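Local structure of CDP-glucose-4,6-dehydratase (Yersinia pseudotuberculosis, 1RKX) at residues C[12-18]-C[35-41]; C[26-30]-C[53-59]; C[20-25]-C[235-239]. The protein catalyses the 4,6-dehydration of CDP-D-glucose as a short-chain dehydrogenase/reductase-type lyase that binds NAD. All coordinates share one frame; numbering follows the deposited sequence.

Contact 1 (C[12-18]-C[35-41]). With NAD (nicotinamide-adenine-dinucleotide), chain G.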
loop_
_atom_site.group_PDB
_atom_site.type_symbol
_atom_site.label_atom_id
_atom_site.label_comp_id
_atom_site.label_asym_id
_atom_site.label_seq_id
_atom_site.Cartn_x
_atom_site.Cartn_y
_atom_site.Cartn_z
ATOM N N VAL C 12 -25.218 30.044 7.890
ATOM C CA VAL C 12 -24.962 28.662 7.490
ATOM C C VAL C 12 -25.964 28.157 6.455
ATOM O O VAL C 12 -27.181 28.252 6.644
ATOM C CB VAL C 12 -24.996 27.733 8.732
ATOM C CG1 VAL C 12 -24.518 26.330 8.361
ATOM C CG2 VAL C 12 -24.130 28.318 9.836
ATOM N N PHE C 13 -25.434 27.612 5.363
ATOM C CA PHE C 13 -26.242 27.083 4.272
ATOM C C PHE C 13 -26.173 25.560 4.361
ATOM O O PHE C 13 -25.086 24.989 4.375
ATOM C CB PHE C 13 -25.668 27.558 2.934
ATOM C CG PHE C 13 -26.539 27.243 1.744
ATOM C CD1 PHE C 13 -27.610 28.066 1.412
ATOM C CD2 PHE C 13 -26.269 26.139 0.941
ATOM C CE1 PHE C 13 -28.404 27.797 0.289
ATOM C CE2 PHE C 13 -27.053 25.857 -0.183
ATOM C CZ PHE C 13 -28.122 26.688 -0.510
ATOM N N VAL C 14 -27.328 24.908 4.415
ATOM C CA VAL C 14 -27.375 23.457 4.532
ATOM C C VAL C 14 -28.197 22.775 3.438
ATOM O O VAL C 14 -29.409 22.965 3.372
ATOM C CB VAL C 14 -27.985 23.035 5.893
ATOM C CG1 VAL C 14 -28.019 21.507 5.999
ATOM C CG2 VAL C 14 -27.191 23.646 7.043
ATOM N N THR C 15 -27.555 21.985 2.580
ATOM C CA THR C 15 -28.324 21.269 1.569
ATOM C C THR C 15 -28.783 20.000 2.267
ATOM O O THR C 15 -28.066 19.469 3.124
ATOM C CB THR C 15 -27.486 20.885 0.315
ATOM O OG1 THR C 15 -26.460 19.946 0.676
ATOM C CG2 THR C 15 -26.860 22.121 -0.309
ATOM N N GLY C 16 -29.972 19.519 1.920
ATOM C CA GLY C 16 -30.481 18.312 2.541
ATOM C C GLY C 16 -31.058 18.537 3.930
ATOM O O GLY C 16 -31.123 17.607 4.737
ATOM N N HIS C 17 -31.481 19.768 4.211
ATOM C CA HIS C 17 -32.055 20.100 5.509
ATOM C C HIS C 17 -33.410 19.434 5.765
ATOM O O HIS C 17 -33.862 19.380 6.910
ATOM C CB HIS C 17 -32.202 21.621 5.654
ATOM C CG HIS C 17 -33.311 22.204 4.831
ATOM N ND1 HIS C 17 -33.344 22.124 3.454
ATOM C CD2 HIS C 17 -34.421 22.893 5.193
ATOM C CE1 HIS C 17 -34.423 22.741 3.003
ATOM N NE2 HIS C 17 -35.092 23.216 4.037
ATOM N N THR C 18 -34.059 18.923 4.718
ATOM C CA THR C 18 -35.363 18.282 4.893
ATOM C C THR C 18 -35.240 16.793 5.209
ATOM O O THR C 18 -36.243 16.099 5.360
ATOM C CB THR C 18 -36.249 18.435 3.631
ATOM O OG1 THR C 18 -35.624 17.780 2.523
ATOM C CG2 THR C 18 -36.468 19.920 3.303
ATOM N N THR C 35 -27.801 31.661 11.736
ATOM C CA THR C 35 -28.775 32.099 10.742
ATOM C C THR C 35 -28.666 31.024 9.668
ATOM O O THR C 35 -27.704 30.992 8.904
ATOM C CB THR C 35 -28.396 33.468 10.160
ATOM O OG1 THR C 35 -28.417 34.443 11.210
ATOM C CG2 THR C 35 -29.374 33.878 9.069
ATOM N N VAL C 36 -29.652 30.141 9.621
ATOM C CA VAL C 36 -29.614 29.021 8.692
ATOM C C VAL C 36 -30.558 29.059 7.501
ATOM O O VAL C 36 -31.715 29.477 7.617
ATOM C CB VAL C 36 -29.884 27.702 9.445
ATOM C CG1 VAL C 36 -29.500 26.514 8.569
ATOM C CG2 VAL C 36 -29.115 27.684 10.765
ATOM N N LYS C 37 -30.049 28.604 6.359
ATOM C CA LYS C 37 -30.840 28.504 5.135
ATOM C C LYS C 37 -30.653 27.086 4.610
ATOM O O LYS C 37 -29.533 26.582 4.560
ATOM C CB LYS C 37 -30.376 29.502 4.067
ATOM C CG LYS C 37 -31.203 29.401 2.777
ATOM C CD LYS C 37 -30.830 30.465 1.746
ATOM C CE LYS C 37 -31.723 30.366 0.510
ATOM N NZ LYS C 37 -31.352 31.346 -0.553
ATOM N N GLY C 38 -31.750 26.446 4.230
ATOM C CA GLY C 38 -31.679 25.091 3.716
ATOM C C GLY C 38 -32.129 25.003 2.266
ATOM O O GLY C 38 -32.945 25.804 1.810
ATOM N N TYR C 39 -31.589 24.021 1.545
ATOM C CA TYR C 39 -31.924 23.805 0.135
ATOM C C TYR C 39 -32.035 22.296 -0.058
ATOM O O TYR C 39 -31.029 21.586 0.031
ATOM C CB TYR C 39 -30.808 24.367 -0.748
ATOM C CG TYR C 39 -31.077 24.315 -2.239
ATOM C CD1 TYR C 39 -31.614 25.414 -2.911
ATOM C CD2 TYR C 39 -30.771 23.174 -2.983
ATOM C CE1 TYR C 39 -31.834 25.384 -4.291
ATOM C CE2 TYR C 39 -30.993 23.131 -4.367
ATOM C CZ TYR C 39 -31.522 24.243 -5.010
ATOM O OH TYR C 39 -31.730 24.223 -6.371
ATOM N N SER C 40 -33.250 21.813 -0.304
ATOM C CA SER C 40 -33.501 20.381 -0.491
ATOM C C SER C 40 -34.762 20.166 -1.309
ATOM O O SER C 40 -35.487 21.108 -1.628
ATOM C CB SER C 40 -33.746 19.681 0.857
ATOM O OG SER C 40 -32.789 20.016 1.846
ATOM N N LEU C 41 -35.021 18.908 -1.642
ATOM C CA LEU C 41 -36.256 18.559 -2.324
ATOM C C LEU C 41 -37.206 18.396 -1.137
ATOM O O LEU C 41 -36.763 18.427 0.016
ATOM C CB LEU C 41 -36.134 17.215 -3.040
ATOM C CG LEU C 41 -35.187 17.103 -4.233
ATOM C CD1 LEU C 41 -35.202 15.667 -4.743
ATOM C CD2 LEU C 41 -35.625 18.065 -5.332
HETATM P PA NAD G . -32.309 11.507 3.981
HETATM O O1A NAD G . -32.893 10.805 2.817
HETATM O O2A NAD G . -33.145 11.597 5.208
HETATM O O5B NAD G . -31.867 13.000 3.578
HETATM C C5B NAD G . -31.428 13.257 2.223
HETATM C C4B NAD G . -31.612 14.732 1.860
HETATM O O4B NAD G . -31.149 14.776 0.491
HETATM C C3B NAD G . -33.072 15.158 1.823
HETATM O O3B NAD G . -33.171 16.391 2.563
HETATM C C2B NAD G . -33.344 15.291 0.336
HETATM O O2B NAD G . -34.414 16.226 0.025
HETATM C C1B NAD G . -31.984 15.676 -0.187
HETATM N N9A NAD G . -31.852 15.453 -1.618
HETATM C C8A NAD G . -31.769 14.255 -2.279
HETATM N N7A NAD G . -31.668 14.384 -3.600
HETATM C C5A NAD G . -31.690 15.750 -3.802
HETATM C C6A NAD G . -31.623 16.524 -4.981
HETATM N N6A NAD G . -31.517 16.064 -6.211
HETATM N N1A NAD G . -31.672 17.887 -4.847
HETATM C C2A NAD G . -31.784 18.400 -3.578
HETATM N N3A NAD G . -31.855 17.783 -2.418
HETATM C C4A NAD G . -31.802 16.434 -2.594
HETATM O O3 NAD G . -30.934 10.845 4.307
HETATM P PN NAD G . -29.847 11.152 5.491
HETATM O O1N NAD G . -29.811 9.917 6.279
HETATM O O2N NAD G . -30.317 12.332 6.261
HETATM O O5D NAD G . -28.496 11.331 4.686
HETATM C C5D NAD G . -27.852 12.607 4.770
HETATM C C4D NAD G . -26.539 12.575 4.014
HETATM O O4D NAD G . -25.701 11.629 4.758
HETATM C C3D NAD G . -26.525 12.046 2.579
HETATM O O3D NAD G . -25.449 12.694 1.872
HETATM C C2D NAD G . -26.237 10.565 2.785
HETATM O O2D NAD G . -25.712 9.982 1.581
HETATM C C1D NAD G . -25.221 10.625 3.895
HETATM N N1N NAD G . -25.096 9.353 4.597
HETATM C C2N NAD G . -26.052 8.899 5.523
HETATM C C3N NAD G . -25.843 7.630 6.288
HETATM C C7N NAD G . -26.867 7.255 7.280
HETATM O O7N NAD G . -26.665 6.211 7.921
HETATM N N7N NAD G . -27.980 7.980 7.514
HETATM C C4N NAD G . -24.657 6.759 5.939
HETATM C C5N NAD G . -23.759 7.377 4.915
HETATM C C6N NAD G . -23.955 8.537 4.323
#

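Contact 2 (C[26-30]-C[53-59])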
loop_
_atom_site.group_PDB
_atom_site.type_symbol
_atom_site.label_atom_id
_atom_site.label_comp_id
_atom_site.label_asym_id
_atom_site.label_seq_id
_atom_site.Cartn_x
_atom_site.Cartn_y
_atom_site.Cartn_z
ATOM N N SER C 26 -29.770 21.083 11.279
ATOM C CA SER C 26 -30.419 22.387 11.176
ATOM C C SER C 26 -30.985 22.819 12.525
ATOM O O SER C 26 -30.825 23.972 12.928
ATOM C CB SER C 26 -31.524 22.347 10.122
ATOM O OG SER C 26 -30.962 22.151 8.833
ATOM N N LEU C 27 -31.640 21.892 13.222
ATOM C CA LEU C 27 -32.201 22.188 14.539
ATOM C C LEU C 27 -31.084 22.567 15.505
ATOM O O LEU C 27 -31.222 23.505 16.297
ATOM C CB LEU C 27 -32.948 20.979 15.096
ATOM C CG LEU C 27 -34.315 20.646 14.505
ATOM C CD1 LEU C 27 -34.805 19.307 15.059
ATOM C CD2 LEU C 27 -35.297 21.771 14.840
ATOM N N TRP C 28 -29.973 21.836 15.434
ATOM C CA TRP C 28 -28.829 22.088 16.306
ATOM C C TRP C 28 -28.280 23.491 16.058
ATOM O O TRP C 28 -28.050 24.254 16.998
ATOM C CB TRP C 28 -27.728 21.052 16.050
ATOM C CG TRP C 28 -26.723 20.926 17.176
ATOM C CD1 TRP C 28 -26.402 21.875 18.111
ATOM C CD2 TRP C 28 -25.895 19.789 17.461
ATOM N NE1 TRP C 28 -25.428 21.398 18.959
ATOM C CE2 TRP C 28 -25.099 20.120 18.584
ATOM C CE3 TRP C 28 -25.747 18.524 16.878
ATOM C CZ2 TRP C 28 -24.167 19.228 19.134
ATOM C CZ3 TRP C 28 -24.816 17.634 17.426
ATOM C CH2 TRP C 28 -24.041 17.996 18.545
ATOM N N LEU C 29 -28.076 23.823 14.787
ATOM C CA LEU C 29 -27.566 25.135 14.400
ATOM C C LEU C 29 -28.519 26.232 14.879
ATOM O O LEU C 29 -28.081 27.260 15.397
ATOM C CB LEU C 29 -27.408 25.210 12.875
ATOM C CG LEU C 29 -26.278 24.360 12.280
ATOM C CD1 LEU C 29 -26.413 24.275 10.760
ATOM C CD2 LEU C 29 -24.936 24.974 12.668
ATOM N N GLN C 30 -29.820 26.011 14.701
ATOM C CA GLN C 30 -30.816 26.988 15.137
ATOM C C GLN C 30 -30.714 27.245 16.640
ATOM O O GLN C 30 -30.703 28.398 17.078
ATOM C CB GLN C 30 -32.227 26.510 14.794
ATOM C CG GLN C 30 -32.503 26.414 13.298
ATOM C CD GLN C 30 -33.854 25.801 12.985
ATOM O OE1 GLN C 30 -34.070 25.275 11.886
ATOM N NE2 GLN C 30 -34.774 25.870 13.941
ATOM N N ALA C 53 -40.697 17.867 13.714
ATOM C CA ALA C 53 -39.898 18.723 14.580
ATOM C C ALA C 53 -39.871 20.177 14.138
ATOM O O ALA C 53 -39.057 20.956 14.625
ATOM C CB ALA C 53 -38.467 18.180 14.682
ATOM N N ARG C 54 -40.760 20.539 13.216
ATOM C CA ARG C 54 -40.844 21.915 12.717
ATOM C C ARG C 54 -39.486 22.493 12.342
ATOM O O ARG C 54 -39.161 23.625 12.701
ATOM C CB ARG C 54 -41.502 22.831 13.764
ATOM C CG ARG C 54 -42.896 22.409 14.216
ATOM C CD ARG C 54 -43.776 22.031 13.035
ATOM N NE ARG C 54 -43.634 22.972 11.928
ATOM C CZ ARG C 54 -43.886 22.666 10.660
ATOM N NH1 ARG C 54 -44.297 21.445 10.341
ATOM N NH2 ARG C 54 -43.710 23.571 9.708
ATOM N N VAL C 55 -38.693 21.722 11.605
ATOM C CA VAL C 55 -37.370 22.182 11.203
ATOM C C VAL C 55 -37.361 23.518 10.450
ATOM O O VAL C 55 -36.483 24.348 10.671
ATOM C CB VAL C 55 -36.653 21.116 10.325
ATOM C CG1 VAL C 55 -35.364 21.681 9.754
ATOM C CG2 VAL C 55 -36.350 19.878 11.151
ATOM N N ALA C 56 -38.335 23.734 9.571
ATOM C CA ALA C 56 -38.373 24.964 8.774
ATOM C C ALA C 56 -38.709 26.259 9.510
ATOM O O ALA C 56 -38.225 27.327 9.146
ATOM C CB ALA C 56 -39.345 24.791 7.616
ATOM N N ASP C 57 -39.535 26.161 10.543
ATOM C CA ASP C 57 -39.983 27.344 11.274
ATOM C C ASP C 57 -38.917 28.299 11.787
ATOM O O ASP C 57 -39.153 29.506 11.839
ATOM C CB ASP C 57 -40.906 26.913 12.414
ATOM C CG ASP C 57 -42.105 26.138 11.910
ATOM O OD1 ASP C 57 -42.252 26.015 10.673
ATOM O OD2 ASP C 57 -42.897 25.646 12.737
ATOM N N GLY C 58 -37.746 27.784 12.148
ATOM C CA GLY C 58 -36.701 28.664 12.649
ATOM C C GLY C 58 -35.577 28.946 11.670
ATOM O O GLY C 58 -34.472 29.318 12.077
ATOM N N MET C 59 -35.847 28.793 10.377
ATOM C CA MET C 59 -34.815 29.016 9.367
ATOM C C MET C 59 -35.425 29.355 8.012
ATOM O O MET C 59 -36.642 29.372 7.858
ATOM C CB MET C 59 -33.974 27.743 9.216
ATOM C CG MET C 59 -34.775 26.575 8.634
ATOM S SD MET C 59 -33.867 25.007 8.510
ATOM C CE MET C 59 -32.718 25.390 7.166
#

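Contact 3 (C[20-25]-C[235-239]). With NAD (nicotinamide-adenine-dinucleotide), chain G.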
loop_
_atom_site.group_PDB
_atom_site.type_symbol
_atom_site.label_atom_id
_atom_site.label_comp_id
_atom_site.label_asym_id
_atom_site.label_seq_id
_atom_site.Cartn_x
_atom_site.Cartn_y
_atom_site.Cartn_z
ATOM N N PHE C 20 -33.150 13.382 7.360
ATOM C CA PHE C 20 -32.867 12.940 8.723
ATOM C C PHE C 20 -31.680 13.654 9.363
ATOM O O PHE C 20 -31.841 14.366 10.360
ATOM C CB PHE C 20 -32.645 11.420 8.724
ATOM C CG PHE C 20 -32.236 10.855 10.060
ATOM C CD1 PHE C 20 -33.021 11.058 11.194
ATOM C CD2 PHE C 20 -31.088 10.072 10.168
ATOM C CE1 PHE C 20 -32.672 10.485 12.423
ATOM C CE2 PHE C 20 -30.726 9.492 11.388
ATOM C CZ PHE C 20 -31.521 9.698 12.519
ATOM N N LYS C 21 -30.485 13.470 8.806
ATOM C CA LYS C 21 -29.301 14.112 9.364
ATOM C C LYS C 21 -29.367 15.625 9.223
ATOM O O LYS C 21 -28.978 16.359 10.133
ATOM C CB LYS C 21 -28.030 13.595 8.683
ATOM C CG LYS C 21 -27.744 12.117 8.940
ATOM C CD LYS C 21 -26.498 11.647 8.208
ATOM C CE LYS C 21 -25.251 12.379 8.687
ATOM N NZ LYS C 21 -24.020 11.930 7.969
ATOM N N GLY C 22 -29.860 16.083 8.078
ATOM C CA GLY C 22 -29.967 17.507 7.827
ATOM C C GLY C 22 -30.896 18.215 8.791
ATOM O O GLY C 22 -30.632 19.351 9.185
ATOM N N GLY C 23 -31.989 17.548 9.153
ATOM C CA GLY C 23 -32.940 18.126 10.085
ATOM C C GLY C 23 -32.321 18.273 11.462
ATOM O O GLY C 23 -32.420 19.331 12.088
ATOM N N TRP C 24 -31.676 17.220 11.953
ATOM C CA TRP C 24 -31.048 17.320 13.269
ATOM C C TRP C 24 -29.968 18.401 13.263
ATOM O O TRP C 24 -29.857 19.172 14.214
ATOM C CB TRP C 24 -30.444 15.976 13.701
ATOM C CG TRP C 24 -31.456 15.023 14.282
ATOM C CD1 TRP C 24 -32.034 13.959 13.666
ATOM C CD2 TRP C 24 -32.013 15.072 15.603
ATOM N NE1 TRP C 24 -32.920 13.332 14.519
ATOM C CE2 TRP C 24 -32.923 13.998 15.716
ATOM C CE3 TRP C 24 -31.827 15.922 16.703
ATOM C CZ2 TRP C 24 -33.652 13.748 16.889
ATOM C CZ3 TRP C 24 -32.552 15.676 17.874
ATOM C CH2 TRP C 24 -33.453 14.595 17.952
ATOM N N LEU C 25 -29.180 18.469 12.193
ATOM C CA LEU C 25 -28.131 19.485 12.113
ATOM C C LEU C 25 -28.726 20.895 12.081
ATOM O O LEU C 25 -28.234 21.799 12.769
ATOM C CB LEU C 25 -27.250 19.286 10.875
ATOM C CG LEU C 25 -26.103 20.304 10.765
ATOM C CD1 LEU C 25 -25.162 20.156 11.956
ATOM C CD2 LEU C 25 -25.335 20.103 9.463
ATOM N N VAL C 235 -27.284 9.825 15.671
ATOM C CA VAL C 235 -27.093 10.870 14.676
ATOM C C VAL C 235 -26.317 12.087 15.187
ATOM O O VAL C 235 -25.582 12.719 14.433
ATOM C CB VAL C 235 -28.460 11.319 14.085
ATOM C CG1 VAL C 235 -29.369 11.854 15.189
ATOM C CG2 VAL C 235 -28.240 12.364 12.996
ATOM N N LEU C 236 -26.461 12.414 16.466
ATOM C CA LEU C 236 -25.748 13.567 17.002
ATOM C C LEU C 236 -24.232 13.360 17.123
ATOM O O LEU C 236 -23.478 14.329 17.187
ATOM C CB LEU C 236 -26.333 13.962 18.360
ATOM C CG LEU C 236 -27.812 14.370 18.342
ATOM C CD1 LEU C 236 -28.269 14.706 19.756
ATOM C CD2 LEU C 236 -28.013 15.571 17.410
ATOM N N GLU C 237 -23.783 12.106 17.144
ATOM C CA GLU C 237 -22.352 11.818 17.262
ATOM C C GLU C 237 -21.565 12.345 16.054
ATOM O O GLU C 237 -20.664 13.165 16.214
ATOM C CB GLU C 237 -22.134 10.313 17.447
ATOM C CG GLU C 237 -22.868 9.736 18.671
ATOM C CD GLU C 237 -22.050 9.776 19.960
ATOM O OE1 GLU C 237 -21.372 10.794 20.234
ATOM O OE2 GLU C 237 -22.098 8.782 20.716
ATOM N N PRO C 238 -21.878 11.878 14.833
ATOM C CA PRO C 238 -21.106 12.419 13.715
ATOM C C PRO C 238 -21.368 13.912 13.519
ATOM O O PRO C 238 -20.461 14.660 13.158
ATOM C CB PRO C 238 -21.571 11.579 12.523
ATOM C CG PRO C 238 -22.967 11.159 12.917
ATOM C CD PRO C 238 -22.784 10.809 14.377
ATOM N N LEU C 239 -22.602 14.344 13.765
ATOM C CA LEU C 239 -22.935 15.757 13.604
ATOM C C LEU C 239 -22.070 16.629 14.515
ATOM O O LEU C 239 -21.648 17.719 14.124
ATOM C CB LEU C 239 -24.423 15.997 13.882
ATOM C CG LEU C 239 -25.347 15.924 12.656
ATOM C CD1 LEU C 239 -25.129 14.619 11.907
ATOM C CD2 LEU C 239 -26.796 16.070 13.093
HETATM P PA NAD G . -32.309 11.507 3.981
HETATM O O1A NAD G . -32.893 10.805 2.817
HETATM O O2A NAD G . -33.145 11.597 5.208
HETATM O O5B NAD G . -31.867 13.000 3.578
HETATM C C5B NAD G . -31.428 13.257 2.223
HETATM C C4B NAD G . -31.612 14.732 1.860
HETATM O O4B NAD G . -31.149 14.776 0.491
HETATM C C3B NAD G . -33.072 15.158 1.823
HETATM O O3B NAD G . -33.171 16.391 2.563
HETATM C C2B NAD G . -33.344 15.291 0.336
HETATM O O2B NAD G . -34.414 16.226 0.025
HETATM C C1B NAD G . -31.984 15.676 -0.187
HETATM N N9A NAD G . -31.852 15.453 -1.618
HETATM C C8A NAD G . -31.769 14.255 -2.279
HETATM N N7A NAD G . -31.668 14.384 -3.600
HETATM C C5A NAD G . -31.690 15.750 -3.802
HETATM C C6A NAD G . -31.623 16.524 -4.981
HETATM N N6A NAD G . -31.517 16.064 -6.211
HETATM N N1A NAD G . -31.672 17.887 -4.847
HETATM C C2A NAD G . -31.784 18.400 -3.578
HETATM N N3A NAD G . -31.855 17.783 -2.418
HETATM C C4A NAD G . -31.802 16.434 -2.594
HETATM O O3 NAD G . -30.934 10.845 4.307
HETATM P PN NAD G . -29.847 11.152 5.491
HETATM O O1N NAD G . -29.811 9.917 6.279
HETATM O O2N NAD G . -30.317 12.332 6.261
HETATM O O5D NAD G . -28.496 11.331 4.686
HETATM C C5D NAD G . -27.852 12.607 4.770
HETATM C C4D NAD G . -26.539 12.575 4.014
HETATM O O4D NAD G . -25.701 11.629 4.758
HETATM C C3D NAD G . -26.525 12.046 2.579
HETATM O O3D NAD G . -25.449 12.694 1.872
HETATM C C2D NAD G . -26.237 10.565 2.785
HETATM O O2D NAD G . -25.712 9.982 1.581
HETATM C C1D NAD G . -25.221 10.625 3.895
HETATM N N1N NAD G . -25.096 9.353 4.597
HETATM C C2N NAD G . -26.052 8.899 5.523
HETATM C C3N NAD G . -25.843 7.630 6.288
HETATM C C7N NAD G . -26.867 7.255 7.280
HETATM O O7N NAD G . -26.665 6.211 7.921
HETATM N N7N NAD G . -27.980 7.980 7.514
HETATM C C4N NAD G . -24.657 6.759 5.939
HETATM C C5N NAD G . -23.759 7.377 4.915
HETATM C C6N NAD G . -23.955 8.537 4.323
#

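Contact 1 (C[12-18]-C[35-41])
Phe13 lies alongside Lys37 and Tyr39 on one face of a parallel sheet, where strands 11-15 and 35-40, joined by helix 20-31, make the first beta-alpha-beta unit of the Rossmann fold. The three side chains point the same way: Lys37, extended throughout, meets the Phe13 ring at its edge, CD to CE1 at 3.9 Å, while Tyr39 CB approaches Phe13 CZ to 3.6 Å. The polar ends of Lys37 and Tyr39 are bonded beyond the pair, Lys37 NZ to Ser75 O and, in a salt bridge, Glu78 of helix 69-79, and Tyr39 OH to Asp65 O in the loop before it. On the other face the branches of Val14 and Val36 meet obliquely, CG2 to CG1 at 4.0 Å. Gly38 follows on this face, and the His17 ring lies where a beta carbon would stand. A chi1 of 73° folds the imidazole back over the second strand, so that Gly38 CA stands 3.5 Å from the ring centroid in a CH-pi contact; Thr18 CG2 lies over the opposite face, toward the rim. The ring is held at both nitrogens, NE2 by Ser61 OG and ND1 by Ser40 OG at 2.7 Å. Parallel-sheet backbone bonds continue as far as Gly16 N to Tyr39 O. Beyond, Thr18 OG1 donates to Leu41 O at 2.8 Å and accepts a hydrogen bond from the ribose O3B of NAD, also at 2.8 Å.

Contact 2 (C[26-30]-C[53-59])
The flat carboxamide of Gln30 reaches from helix 20-31 of the Rossmann fold into the loop 53-59, with Val55 O, Gly58 and Met59 around it. Its carbon CD lies 3.7 Å from Gly58 O and 3.8 Å from Val55 O. The chain leading to the amide is extended, with CG anti to the carbonyl carbon (chi1 -65°), and crosses the Met59 side chain at about a right angle. The other flat group, the Arg54 guanidinium, belongs to the loop itself: Asp57 sits at its edge in a side-on, two-nitrogen grip, NE to OD2 at 2.9 Å and NH2 to OD1 at 3.0 Å. Arg54 is also the C-prime residue of the Schellman motif that ends helix 49-52, and its NH1 has a further salt bridge to Glu51. This turn brings Ala53 and Val55 onto the helix. Leu27 packs against both, its CD1 methyl on Ala53 CB at 3.9 Å and its branch carbon CG on Val55 CG2 at 4.0 Å, its side chain crossing that of Val55 nearly perpendicularly. Ser26 and Met59 both touch His17, in the loop after strand 11-15. Ser26 turns its hydroxyl back to Gly22 O, leaving its methylene to do the packing: CB lies 3.9 Å from Val55 CG1 on one hand and 3.9 Å from Met59 SD on the other.

Contact 3 (C[20-25]-C[235-239])
Val235 is the bump that fills the hollow between Phe20, Lys21 and Trp24 at the start of helix 20-31. Its CG1 stands over one face of the indole, 3.8 Å from the centroid of the Trp24 five-membered ring and only 13° off the normal, a CH-pi contact. Val235 CB comes within 3.8 Å of Phe20 CZ, and CG2 rests against Lys21 CG. A second bump, Leu239, fits deeper: CD2 lies against the helix backbone, 3.5 Å from Leu25 N and 3.7 Å from Lys21 O, with Trp24 CB beside it. The other branch, CD1, touches Lys21 CE, while Leu236 CD2 abuts the six-membered side of the indole at CE3. No hydrogen bond crosses; the polar ends look past the interface, Trp24 NE1 to Gly199 O and Lys21 NZ to Tyr242 OH. The same helix start grips the NAD diphosphate, Phe20 N bonding to O2A and Lys21 N to O2N, each at 2.8 Å. Beyond the pair, helix 342-355 covers Trp24 and Leu236, strand 196-197 packs on Phe20 and Val235, and helix 236-251 runs on past Trp28 of helix 20-31.

How the contacts relate
Helix 20-31 links all three contacts: it connects the two strands of contact 1 and supplies one side of contacts 2 and 3. Contacts 1 and 3 are buried and both touch NAD, the former at the adenosine, ribose and adenine alike, and the latter at the diphosphate; contact 2 is partly buried, runs out to exposed Gly58 and holds no cofactor. Their chemistry follows their place. Backbone hydrogen bonds dominate between the strands, apolar packing without hydrogen bonds joins the helices, and contact 2 mixes apolar packing with a polar outer end. Contacts 1 and 2 meet where Met59 CE touches Gly38 N (3.3 Å); Trp28 CZ3 touches Leu239 CB (3.9 Å) between contacts 2 and 3.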